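Local coordinates for protein cysteine synthase 3 (Entamoeba histolytica, PDB 6KR5) that uses pyridoxal-5'-phosphate to make L-cysteine from O-acetyl-L-serine and sulfide, as an O-acetylserine sulfhydrylase, at residues 16-21 / 95-100; 38-44 / 289-293; 106-110 / 139-143; 173-177 / 203-208; 261-265 / 330-334. All coordinates share one frame. Residues are numbered along the deposited sequence.

Contact 1 of 5, residues 16-21 / 95-100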
# COMPACT_ATOMS: atom_id res chain seq x y z
N ASN B 16 -16.23 -6.36 3.13
CA ASN B 16 -15.73 -5.12 3.70
C ASN B 16 -14.21 -5.20 3.67
O ASN B 16 -13.64 -6.24 3.34
CB ASN B 16 -16.24 -4.90 5.12
CG ASN B 16 -15.90 -6.06 6.02
OD1 ASN B 16 -14.73 -6.33 6.29
ND2 ASN B 16 -16.92 -6.78 6.47
N ILE B 17 -13.57 -4.09 4.04
CA ILE B 17 -12.12 -4.02 3.90
C ILE B 17 -11.42 -5.01 4.81
O ILE B 17 -10.31 -5.46 4.51
CB ILE B 17 -11.64 -2.57 4.12
CG1 ILE B 17 -10.21 -2.38 3.61
CG2 ILE B 17 -11.77 -2.13 5.58
CD1 ILE B 17 -10.07 -2.61 2.12
N LEU B 18 -12.04 -5.39 5.94
CA LEU B 18 -11.36 -6.32 6.84
C LEU B 18 -11.15 -7.67 6.19
O LEU B 18 -10.18 -8.38 6.52
CB LEU B 18 -12.15 -6.47 8.14
CG LEU B 18 -12.43 -5.16 8.86
CD1 LEU B 18 -13.06 -5.46 10.21
CD2 LEU B 18 -11.14 -4.37 9.06
N GLU B 19 -12.03 -8.06 5.27
CA GLU B 19 -11.89 -9.35 4.61
C GLU B 19 -10.72 -9.40 3.63
O GLU B 19 -10.39 -10.49 3.16
CB GLU B 19 -13.18 -9.71 3.88
CG GLU B 19 -14.34 -9.92 4.85
CD GLU B 19 -15.52 -10.67 4.25
OE1 GLU B 19 -15.67 -10.69 3.02
OE2 GLU B 19 -16.30 -11.24 5.04
N THR B 20 -10.12 -8.26 3.30
CA THR B 20 -8.92 -8.25 2.47
C THR B 20 -7.63 -8.36 3.27
O THR B 20 -6.55 -8.41 2.67
CB THR B 20 -8.83 -6.99 1.59
OG1 THR B 20 -8.51 -5.85 2.40
CG2 THR B 20 -10.11 -6.74 0.81
N ILE B 21 -7.71 -8.40 4.60
CA ILE B 21 -6.51 -8.48 5.41
C ILE B 21 -5.86 -9.84 5.23
O ILE B 21 -6.54 -10.88 5.17
CB ILE B 21 -6.86 -8.24 6.89
CG1 ILE B 21 -7.29 -6.79 7.08
CG2 ILE B 21 -5.68 -8.57 7.81
CD1 ILE B 21 -7.80 -6.53 8.50
N GLN B 95 -8.34 0.96 11.81
CA GLN B 95 -9.03 0.36 10.67
C GLN B 95 -10.12 -0.60 11.14
O GLN B 95 -11.28 -0.51 10.70
CB GLN B 95 -8.02 -0.34 9.76
CG GLN B 95 -8.68 -1.13 8.64
CD GLN B 95 -7.66 -1.82 7.75
OE1 GLN B 95 -7.47 -1.45 6.57
NE2 GLN B 95 -6.98 -2.81 8.30
N ALA B 96 -9.77 -1.51 12.06
CA ALA B 96 -10.74 -2.50 12.52
C ALA B 96 -11.83 -1.84 13.34
O ALA B 96 -13.02 -2.17 13.19
CB ALA B 96 -10.04 -3.60 13.32
N GLY B 97 -11.47 -0.86 14.17
CA GLY B 97 -12.48 -0.18 14.97
C GLY B 97 -13.51 0.54 14.12
O GLY B 97 -14.71 0.51 14.42
N ALA B 98 -13.07 1.18 13.04
CA ALA B 98 -14.00 1.89 12.18
C ALA B 98 -15.03 0.95 11.56
O ALA B 98 -16.21 1.30 11.44
CB ALA B 98 -13.23 2.64 11.09
N VAL B 99 -14.62 -0.26 11.18
CA VAL B 99 -15.54 -1.17 10.50
C VAL B 99 -16.41 -1.90 11.51
O VAL B 99 -17.62 -2.09 11.28
CB VAL B 99 -14.76 -2.13 9.59
CG1 VAL B 99 -15.70 -3.11 8.94
CG2 VAL B 99 -13.98 -1.35 8.52
N PHE B 100 -15.85 -2.30 12.65
CA PHE B 100 -16.65 -2.95 13.69
C PHE B 100 -17.55 -1.97 14.42
O PHE B 100 -18.46 -2.40 15.14
CB PHE B 100 -15.76 -3.66 14.71
CG PHE B 100 -15.22 -4.97 14.23
CD1 PHE B 100 -16.07 -6.03 13.95
CD2 PHE B 100 -13.85 -5.17 14.10
CE1 PHE B 100 -15.57 -7.26 13.51
CE2 PHE B 100 -13.34 -6.39 13.66
CZ PHE B 100 -14.20 -7.44 13.37

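Contact 2 of 5, residues 38-44 / 289-293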
# COMPACT_ATOMS: atom_id res chain seq x y z
N ILE B 38 26.18 -16.22 -1.24
CA ILE B 38 24.92 -16.96 -1.29
C ILE B 38 24.94 -17.90 -2.49
O ILE B 38 25.07 -17.45 -3.64
CB ILE B 38 23.72 -16.02 -1.34
CG1 ILE B 38 23.69 -15.13 -0.10
CG2 ILE B 38 22.42 -16.81 -1.48
CD1 ILE B 38 22.64 -14.02 -0.16
N LYS B 39 24.78 -19.20 -2.22
CA LYS B 39 24.75 -20.20 -3.29
C LYS B 39 23.49 -20.06 -4.13
O LYS B 39 22.43 -19.67 -3.64
CB LYS B 39 24.83 -21.62 -2.72
CG LYS B 39 26.06 -21.90 -1.85
CD LYS B 39 27.36 -21.77 -2.65
CE LYS B 39 28.56 -22.16 -1.81
NZ LYS B 39 29.84 -21.75 -2.45
N LYS B 40 23.61 -20.42 -5.41
CA LYS B 40 22.53 -20.20 -6.36
C LYS B 40 21.30 -21.06 -6.09
O LYS B 40 20.21 -20.71 -6.55
CB LYS B 40 23.02 -20.45 -7.79
N ASN B 41 21.43 -22.16 -5.36
CA ASN B 41 20.28 -23.01 -5.08
C ASN B 41 19.58 -22.63 -3.77
O ASN B 41 18.54 -23.23 -3.45
CB ASN B 41 20.68 -24.49 -5.06
CG ASN B 41 21.69 -24.81 -3.98
OD1 ASN B 41 22.61 -24.04 -3.72
ND2 ASN B 41 21.53 -25.98 -3.36
N THR B 42 20.09 -21.66 -3.03
CA THR B 42 19.41 -21.16 -1.85
C THR B 42 18.32 -20.18 -2.27
O THR B 42 18.53 -19.34 -3.15
CB THR B 42 20.42 -20.50 -0.91
OG1 THR B 42 21.48 -21.43 -0.63
CG2 THR B 42 19.76 -20.06 0.39
N LYS B 43 17.14 -20.30 -1.65
CA LYS B 43 15.97 -19.52 -2.04
C LYS B 43 15.63 -18.55 -0.92
O LYS B 43 15.42 -18.99 0.22
CB LYS B 43 14.77 -20.42 -2.34
CG LYS B 43 15.00 -21.41 -3.49
CD LYS B 43 14.86 -22.85 -3.00
CE LYS B 43 14.82 -23.84 -4.15
NZ LYS B 43 16.10 -23.87 -4.91
N ILE B 44 15.57 -17.26 -1.23
CA ILE B 44 15.30 -16.23 -0.23
C ILE B 44 14.02 -15.52 -0.64
O ILE B 44 13.98 -14.85 -1.67
CB ILE B 44 16.47 -15.24 -0.08
CG1 ILE B 44 17.76 -15.99 0.27
CG2 ILE B 44 16.16 -14.25 1.04
CD1 ILE B 44 18.63 -16.32 -0.90
N LEU B 289 19.84 -12.45 4.58
CA LEU B 289 20.93 -12.63 3.63
C LEU B 289 22.17 -13.18 4.32
O LEU B 289 22.89 -14.00 3.74
CB LEU B 289 21.24 -11.31 2.91
CG LEU B 289 20.17 -10.75 1.97
CD1 LEU B 289 20.66 -9.46 1.30
CD2 LEU B 289 19.75 -11.77 0.91
N LYS B 290 22.44 -12.73 5.54
CA LYS B 290 23.52 -13.34 6.31
C LYS B 290 23.22 -14.80 6.59
O LYS B 290 24.11 -15.66 6.49
CB LYS B 290 23.74 -12.58 7.62
CG LYS B 290 24.21 -11.16 7.39
CD LYS B 290 24.55 -10.47 8.69
CE LYS B 290 25.17 -9.12 8.41
NZ LYS B 290 25.49 -8.35 9.64
N GLU B 291 21.97 -15.11 6.92
CA GLU B 291 21.58 -16.50 7.11
C GLU B 291 21.82 -17.31 5.84
O GLU B 291 22.32 -18.44 5.90
CB GLU B 291 20.11 -16.56 7.53
CG GLU B 291 19.68 -17.88 8.10
CD GLU B 291 20.21 -18.11 9.50
OE1 GLU B 291 20.62 -17.14 10.18
OE2 GLU B 291 20.22 -19.28 9.92
N ALA B 292 21.49 -16.74 4.68
CA ALA B 292 21.65 -17.40 3.40
C ALA B 292 23.12 -17.61 3.02
O ALA B 292 23.40 -18.36 2.08
CB ALA B 292 20.95 -16.59 2.30
N GLY B 293 24.04 -16.96 3.72
CA GLY B 293 25.46 -17.14 3.47
C GLY B 293 26.13 -18.22 4.29
O GLY B 293 27.31 -18.50 4.07
O HOH W 1 23.76 -20.33 0.43

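Contact 3 of 5, residues 106-110 / 139-143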
# COMPACT_ATOMS: atom_id res chain seq x y z
N ILE B 106 -6.28 6.55 20.93
CA ILE B 106 -4.84 6.32 20.79
C ILE B 106 -4.10 7.40 21.55
O ILE B 106 -4.31 8.60 21.31
CB ILE B 106 -4.39 6.32 19.32
CG1 ILE B 106 -5.18 5.28 18.51
CG2 ILE B 106 -2.87 6.14 19.22
CD1 ILE B 106 -4.97 3.85 18.90
N VAL B 107 -3.21 6.99 22.46
CA VAL B 107 -2.42 7.91 23.28
C VAL B 107 -1.01 7.98 22.69
O VAL B 107 -0.37 6.94 22.50
CB VAL B 107 -2.37 7.45 24.74
CG1 VAL B 107 -1.73 8.52 25.59
CG2 VAL B 107 -3.77 7.10 25.23
N MET B 108 -0.53 9.19 22.43
CA MET B 108 0.79 9.39 21.85
C MET B 108 1.24 10.81 22.17
O MET B 108 0.41 11.69 22.41
CB MET B 108 0.76 9.17 20.33
CG MET B 108 -0.31 10.01 19.66
SD MET B 108 -0.64 9.48 17.97
CE MET B 108 1.04 9.37 17.36
N PRO B 109 2.56 11.06 22.16
CA PRO B 109 3.02 12.45 22.33
C PRO B 109 2.63 13.30 21.14
O PRO B 109 2.60 12.83 20.00
CB PRO B 109 4.55 12.30 22.44
CG PRO B 109 4.79 10.85 22.72
CD PRO B 109 3.68 10.12 22.03
N SER B 110 2.31 14.58 21.41
CA SER B 110 1.68 15.43 20.40
C SER B 110 2.55 15.59 19.15
O SER B 110 2.03 15.79 18.05
CB SER B 110 1.37 16.80 20.99
OG SER B 110 2.54 17.61 21.08
N ALA B 139 3.27 9.96 27.39
CA ALA B 139 2.16 9.22 26.81
C ALA B 139 1.77 8.03 27.68
O ALA B 139 0.58 7.79 27.91
CB ALA B 139 2.52 8.75 25.39
N ILE B 140 2.76 7.28 28.17
CA ILE B 140 2.47 6.19 29.10
C ILE B 140 1.77 6.72 30.34
O ILE B 140 0.79 6.13 30.82
CB ILE B 140 3.76 5.43 29.47
CG1 ILE B 140 4.40 4.79 28.23
CG2 ILE B 140 3.48 4.39 30.55
CD1 ILE B 140 3.84 3.41 27.88
N ALA B 141 2.24 7.85 30.86
CA ALA B 141 1.61 8.44 32.04
C ALA B 141 0.16 8.82 31.77
O ALA B 141 -0.72 8.56 32.59
CB ALA B 141 2.41 9.66 32.52
N LYS B 142 -0.10 9.44 30.62
CA LYS B 142 -1.47 9.82 30.28
C LYS B 142 -2.34 8.60 30.06
O LYS B 142 -3.52 8.59 30.42
CB LYS B 142 -1.47 10.72 29.05
CG LYS B 142 -2.86 11.15 28.59
CD LYS B 142 -3.54 12.01 29.65
CE LYS B 142 -4.91 12.47 29.17
NZ LYS B 142 -5.67 13.18 30.24
N TYR B 143 -1.78 7.55 29.45
CA TYR B 143 -2.53 6.32 29.23
C TYR B 143 -2.96 5.70 30.55
O TYR B 143 -4.14 5.34 30.72
CB TYR B 143 -1.69 5.34 28.41
CG TYR B 143 -2.28 3.95 28.30
CD1 TYR B 143 -2.04 2.99 29.28
CD2 TYR B 143 -3.09 3.60 27.23
CE1 TYR B 143 -2.57 1.73 29.20
CE2 TYR B 143 -3.62 2.32 27.13
CZ TYR B 143 -3.37 1.40 28.13
OH TYR B 143 -3.90 0.13 28.06

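Contact 4 of 5, residues 173-177 / 203-208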
# COMPACT_ATOMS: atom_id res chain seq x y z
N ALA B 173 1.32 -17.80 9.19
CA ALA B 173 2.04 -19.07 9.09
C ALA B 173 1.41 -19.98 8.05
O ALA B 173 2.13 -20.61 7.26
CB ALA B 173 2.07 -19.76 10.45
N ASN B 174 0.08 -20.09 8.05
CA ASN B 174 -0.57 -20.96 7.07
C ASN B 174 -0.27 -20.50 5.65
O ASN B 174 -0.05 -21.33 4.75
CB ASN B 174 -2.08 -21.01 7.28
CG ASN B 174 -2.75 -22.00 6.34
OD1 ASN B 174 -2.40 -23.18 6.33
ND2 ASN B 174 -3.68 -21.51 5.52
N GLU B 175 -0.28 -19.19 5.42
CA GLU B 175 0.07 -18.66 4.11
C GLU B 175 1.48 -19.08 3.71
O GLU B 175 1.71 -19.47 2.56
CB GLU B 175 -0.07 -17.14 4.10
CG GLU B 175 -1.51 -16.67 4.25
CD GLU B 175 -1.61 -15.23 4.71
OE1 GLU B 175 -0.72 -14.44 4.36
OE2 GLU B 175 -2.59 -14.90 5.40
N ILE B 176 2.44 -18.98 4.63
CA ILE B 176 3.80 -19.42 4.32
C ILE B 176 3.82 -20.92 4.04
O ILE B 176 4.47 -21.38 3.09
CB ILE B 176 4.76 -19.05 5.45
CG1 ILE B 176 4.88 -17.53 5.56
CG2 ILE B 176 6.14 -19.69 5.21
CD1 ILE B 176 5.45 -17.07 6.88
N TRP B 177 3.12 -21.69 4.86
CA TRP B 177 3.08 -23.14 4.68
C TRP B 177 2.53 -23.50 3.31
O TRP B 177 3.12 -24.29 2.57
CB TRP B 177 2.26 -23.79 5.78
CG TRP B 177 2.32 -25.28 5.72
CD1 TRP B 177 1.32 -26.13 5.35
CD2 TRP B 177 3.47 -26.09 6.00
NE1 TRP B 177 1.78 -27.43 5.40
CE2 TRP B 177 3.09 -27.43 5.81
CE3 TRP B 177 4.77 -25.81 6.43
CZ2 TRP B 177 3.97 -28.49 6.02
CZ3 TRP B 177 5.65 -26.86 6.62
CH2 TRP B 177 5.24 -28.19 6.42
N ASN B 203 3.55 -21.82 14.93
CA ASN B 203 2.63 -22.49 14.03
C ASN B 203 3.35 -23.21 12.89
O ASN B 203 2.87 -24.25 12.42
CB ASN B 203 1.61 -21.50 13.47
CG ASN B 203 0.52 -21.19 14.47
OD1 ASN B 203 -0.30 -22.05 14.79
ND2 ASN B 203 0.49 -19.96 14.96
N LEU B 204 4.50 -22.70 12.45
CA LEU B 204 5.29 -23.46 11.48
C LEU B 204 5.90 -24.69 12.14
O LEU B 204 5.93 -25.77 11.54
CB LEU B 204 6.37 -22.59 10.86
CG LEU B 204 5.88 -21.55 9.85
CD1 LEU B 204 7.05 -20.74 9.30
CD2 LEU B 204 5.11 -22.23 8.73
N LYS B 205 6.37 -24.56 13.38
CA LYS B 205 7.04 -25.70 14.01
C LYS B 205 6.06 -26.83 14.32
O LYS B 205 6.46 -27.99 14.37
CB LYS B 205 7.78 -25.26 15.28
CG LYS B 205 9.21 -24.81 15.02
CD LYS B 205 9.87 -24.21 16.26
CE LYS B 205 11.36 -24.00 16.02
NZ LYS B 205 12.03 -23.25 17.10
N LYS B 206 4.78 -26.51 14.43
CA LYS B 206 3.79 -27.58 14.65
C LYS B 206 3.71 -28.43 13.38
O LYS B 206 3.50 -29.63 13.48
CB LYS B 206 2.40 -26.99 14.91
CG LYS B 206 1.99 -26.96 16.37
CD LYS B 206 0.52 -26.70 16.58
CE LYS B 206 0.24 -25.24 16.86
NZ LYS B 206 0.76 -24.84 18.20
N LYS B 207 3.87 -27.80 12.23
CA LYS B 207 3.78 -28.52 10.97
C LYS B 207 5.11 -29.16 10.56
O LYS B 207 5.11 -30.20 9.89
CB LYS B 207 3.28 -27.58 9.86
CG LYS B 207 1.77 -27.32 9.96
CD LYS B 207 1.31 -26.11 9.15
CE LYS B 207 -0.19 -25.88 9.33
NZ LYS B 207 -0.72 -24.81 8.41
N LYS B 208 6.23 -28.58 10.98
CA LYS B 208 7.54 -29.01 10.51
C LYS B 208 8.53 -28.65 11.61
O LYS B 208 8.92 -27.48 11.73
CB LYS B 208 7.87 -28.34 9.18
CG LYS B 208 9.16 -28.78 8.50
CD LYS B 208 9.27 -28.10 7.13
CE LYS B 208 10.62 -28.31 6.50
NZ LYS B 208 10.66 -27.75 5.11

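Contact 5 of 5, residues 261-265 / 330-334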
# COMPACT_ATOMS: atom_id res chain seq x y z
N ASP B 261 22.92 -0.25 8.92
CA ASP B 261 22.88 -1.35 7.96
C ASP B 261 21.45 -1.67 7.56
O ASP B 261 21.18 -1.99 6.39
CB ASP B 261 23.56 -2.59 8.54
CG ASP B 261 25.06 -2.44 8.70
OD1 ASP B 261 25.61 -1.40 8.25
OD2 ASP B 261 25.70 -3.36 9.27
N ALA B 262 20.51 -1.60 8.51
CA ALA B 262 19.11 -1.81 8.15
C ALA B 262 18.65 -0.80 7.11
O ALA B 262 17.96 -1.16 6.14
CB ALA B 262 18.24 -1.73 9.41
N TRP B 263 19.02 0.46 7.28
CA TRP B 263 18.62 1.49 6.33
C TRP B 263 19.28 1.27 4.98
O TRP B 263 18.63 1.38 3.94
CB TRP B 263 18.99 2.87 6.85
CG TRP B 263 18.30 3.28 8.09
CD1 TRP B 263 17.18 2.73 8.65
CD2 TRP B 263 18.70 4.36 8.93
NE1 TRP B 263 16.86 3.41 9.81
CE2 TRP B 263 17.77 4.41 10.00
CE3 TRP B 263 19.75 5.28 8.90
CZ2 TRP B 263 17.86 5.36 11.01
CZ3 TRP B 263 19.84 6.22 9.91
CH2 TRP B 263 18.91 6.25 10.95
N LYS B 264 20.59 0.99 4.98
CA LYS B 264 21.29 0.73 3.73
C LYS B 264 20.70 -0.48 3.01
O LYS B 264 20.51 -0.45 1.79
CB LYS B 264 22.78 0.53 4.01
CG LYS B 264 23.60 0.34 2.74
CD LYS B 264 25.08 0.68 2.96
CE LYS B 264 25.76 -0.33 3.85
NZ LYS B 264 27.17 0.04 4.19
N MET B 265 20.39 -1.55 3.75
CA MET B 265 19.74 -2.71 3.13
C MET B 265 18.41 -2.33 2.49
O MET B 265 18.12 -2.76 1.37
CB MET B 265 19.53 -3.81 4.17
CG MET B 265 19.04 -5.10 3.55
SD MET B 265 20.41 -6.07 2.85
CE MET B 265 20.12 -5.87 1.10
N VAL B 330 27.94 -2.17 -2.50
CA VAL B 330 26.99 -2.11 -1.40
C VAL B 330 26.82 -3.48 -0.76
O VAL B 330 26.84 -3.61 0.47
CB VAL B 330 25.64 -1.53 -1.88
CG1 VAL B 330 24.59 -1.71 -0.80
CG2 VAL B 330 25.79 -0.07 -2.21
N LEU B 331 26.63 -4.52 -1.57
CA LEU B 331 26.42 -5.85 -1.00
C LEU B 331 27.67 -6.36 -0.30
O LEU B 331 27.58 -7.01 0.75
CB LEU B 331 25.96 -6.83 -2.06
CG LEU B 331 24.56 -6.57 -2.62
CD1 LEU B 331 24.21 -7.65 -3.62
CD2 LEU B 331 23.53 -6.53 -1.50
N ASP B 332 28.86 -6.08 -0.85
CA ASP B 332 30.09 -6.43 -0.16
C ASP B 332 30.16 -5.77 1.22
O ASP B 332 30.56 -6.40 2.20
CB ASP B 332 31.31 -6.03 -0.99
CG ASP B 332 31.69 -7.07 -2.03
OD1 ASP B 332 31.18 -8.21 -1.97
OD2 ASP B 332 32.51 -6.75 -2.91
N SER B 333 29.78 -4.49 1.30
CA SER B 333 29.86 -3.76 2.57
C SER B 333 28.91 -4.35 3.61
O SER B 333 29.16 -4.22 4.82
CB SER B 333 29.56 -2.28 2.34
OG SER B 333 28.17 -2.02 2.32
N LEU B 334 27.85 -5.01 3.17
CA LEU B 334 26.85 -5.56 4.06
C LEU B 334 27.06 -7.03 4.38
O LEU B 334 26.72 -7.47 5.49
CB LEU B 334 25.45 -5.39 3.44
CG LEU B 334 24.93 -3.96 3.39
CD1 LEU B 334 23.71 -3.88 2.49
CD2 LEU B 334 24.61 -3.48 4.79
O HOH W 2 26.28 -6.12 7.98

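Contact 1 of 5, residues 16-21 / 95-100
Leu18 lays its CD1 methyl over one face of the Phe100 ring, 4.0 Å from the ring centroid and 28° off the normal, a CH-pi contact in which Leu18 CD1 comes within 3.6 Å of Phe100 CE2. The same CD1 of Leu18 sits 3.8 Å from Val99 CG1, while Leu18 CD2 rests 4.0 Å from Ala96 CA, so one leucine packs against residues one turn apart on helix 88-100. Ile17 adds a second apolar pair, its CG2 lying 3.8 Å from CG2 of Val99. At the earlier end of the helical segment Gln95 is met by Ile21, whose CD1 approaches Gln95 NE2 at 3.8 Å; that amide is held by a hydrogen bond to Asp59. Across the segments everything is van der Waals packing. Within 16-21, polar bonds support the short 3-10 turn: Thr20 OG1 donates to Ile17 O at 2.8 Å, and Asn16 OD1 takes weak bonds from the amides of Leu18 and Glu19. Phe63 of helix 58-72 packs on Leu18 and Ile21, and Thr20 O is bound by Asn7 of the second subunit. A 3-10 turn between strands 13-14 and 26-28 thus seats on a helix that joins two parallel strands, 80-84 and 104-109, at the dimer interface of a fold-type II PLP enzyme.

Contact 2 of 5, residues 38-44 / 289-293
This is a small, buried apolar contact, bridged by one water, between the last turn of helix 279-292 and the turn leading into strand 43-48 of the mixed sheet. Ala292 is at the middle of it. Ala292 CB points toward segment 38-44 and meets Ile44 CG1 at 3.8 Å, Ile38 CG1 at 3.9 Å and Thr42 CG2 at 4.1 Å. About one helical turn earlier, Leu289 CD2 reaches Ile38 CD1 at 3.8 Å and Ile44 CG2 at 4.4 Å. Ile38 and Ile44 can both reach the helix because the chain reverses between them in a type I beta turn, Lys39 to Thr42, closed by Thr42 N to Lys39 O at 3.1 Å. Water 1 bridges the two segments: it donates to Ala292 O at 2.6 Å, accepts from Lys39 N at 3.1 Å and is hydrogen-bonded to Thr42 OG1 at 2.7 Å. Thr42 OG1 also bonds Gly299 N, and Ile302 of the adjacent strand 301-306 lies against Ala292 and Thr42. The chemistry therefore divides: apolar contact joins the side chains, and the water gives the carbonyl of Ala292, near the helix end, a polar link to the turn.

Contact 3 of 5, residues 106-110 / 139-143
Strand 106-109 and helix 139-143 run roughly antiparallel, at 149° between their N-to-C directions, with axes 7.5 Å apart at closest approach; the nearest CA pair is Met108 and Ala139, at 5.1 Å. This is the helix-on-sheet packing of a parallel, Rossmann-like alpha/beta layer. Helix 135-149 is the crossover from strand 126-130, at one edge of the four-stranded sheet, to strand 154-156 at the other edge, and on the way it passes over strand 104-109. Close approach is possible because Ala139 faces the strand with only a methyl group: Ala139 CB lies 3.8 Å from Pro109 CD and 4.0 Å from Met108 CA. Val107 is the strand residue that points toward the helix. Val107 CG1 packs 4.1 Å from Lys142 CB, beyond which the lysine chain turns away, and Val107 CG2 lies 4.1 Å from Tyr143 CD2, at the edge of the ring. Tyr143 also leans on Ile82 and Ala84 of the neighbouring strand 80-84. The CA-to-CB bond of Met108 points away from helix 135-149, and its side chain touches Gln117 and Met120 of helix 114-122, so this strand is packed on both faces. The tightest approach is Val107 CG1 to Ala139 O, at 3.4 Å, and that same carbonyl of Ala139 accepts the helical hydrogen bond of Tyr143 N at 2.8 Å.

Contact 4 of 5, residues 173-177 / 203-208
Asn203 comes first, its CB pressed 3.5 Å from Ala173 CB, where the alanine methyl leaves room for helices 169-179 and 195-207 to approach; the Asn203 amide ND2 is turned back to Gly199 O. Leu204 follows and is the apolar centre of the pair. Leu204 CD2 lies 3.7 Å from Ala173 O and 4.3 Å from Trp177 CE3, while Leu204 CD1 reaches Ile176 CG2 at 4.3 Å. About one turn on, Lys207 stretches its chain across the indole of Trp177: Lys207 CD stands 3.7 Å from the centroid of the five-membered ring and only 9° off its normal, a clear CH-pi contact over the face. The far end of that chain brings Lys207 NZ to 3.1 Å from Asn174 OD1. Lys208, the next residue, sets its CB 3.7 Å from Trp177 CZ3 and then leads its ammonium away to the carbonyls of Gly182 and Val184. The axes of the two short segments are 9.8 Å apart and inclined at 44°. What joins these helices is thus aliphatic around Leu204, with lysine methylenes against the indole on the more exposed side, where Lys208 can pack on the tryptophan and still hydrogen-bond its charged end to backbone carbonyls.

Contact 5 of 5, residues 261-265 / 330-334
Asp261 begins the contact with helix 330-334 in two ways: Asp261 CB lies 4.0 Å from Leu334 CD2, and Asp261 OD2 accepts a hydrogen bond from water 2 at 3.1 Å, which in turn donates to Leu334 O at 2.9 Å. Two residues on, Trp263 has its NE1 bonded to Gly233 O. Lys264 then makes the main polar link. Lys264 NZ donates to Ser333 OG at 3.0 Å, and Ser333 OG in turn donates a hydrogen bond to Val330 O at 2.8 Å, so the serine hydroxyl both accepts and donates. The aliphatic part of the same lysine is packed too, with Lys264 CE 3.5 Å from Leu334 CD2 and Lys264 CG 4.2 Å from Val330 CG1. Met265 closes the segment on the apolar side: Met265 SD is 4.0 Å from Leu334 CD1 and Met265 CE is 4.3 Å from Leu331 CD2. The two helical segments run roughly antiparallel, at 152°, with axes 10.9 Å apart, a wide spacing bridged by long side chains. Helix 259-273, which directly follows strand 253-257, is thus flanked by helix 327-335 near the chain's end and by helix 279-292, whose Leu286 touches Asp261 and whose Leu289 touches Met265.

Contacts 1, 2 and 3 are buried and joined mainly by apolar groups; contacts 4 and 5 are partly buried helix pairs in which lysines supply both methylenes and charge. Contact 3 belongs to the four-stranded parallel sheet, and contact 1 uses the helix just before its strand, 88-100, yet their nearest atoms stay about 8 Å apart. Contacts 2 and 5 are the pair that touch: Leu289 CD1 lies 3.6 Å from Met265 CE, so they meet where helices 259-273 and 279-292 pack together, across the chain's centre from contact 1. Water bridges occur in both. Contacts 1 and 4 both touch the second subunit, contact 1 with hydrogen bonds, contact 4 by packing.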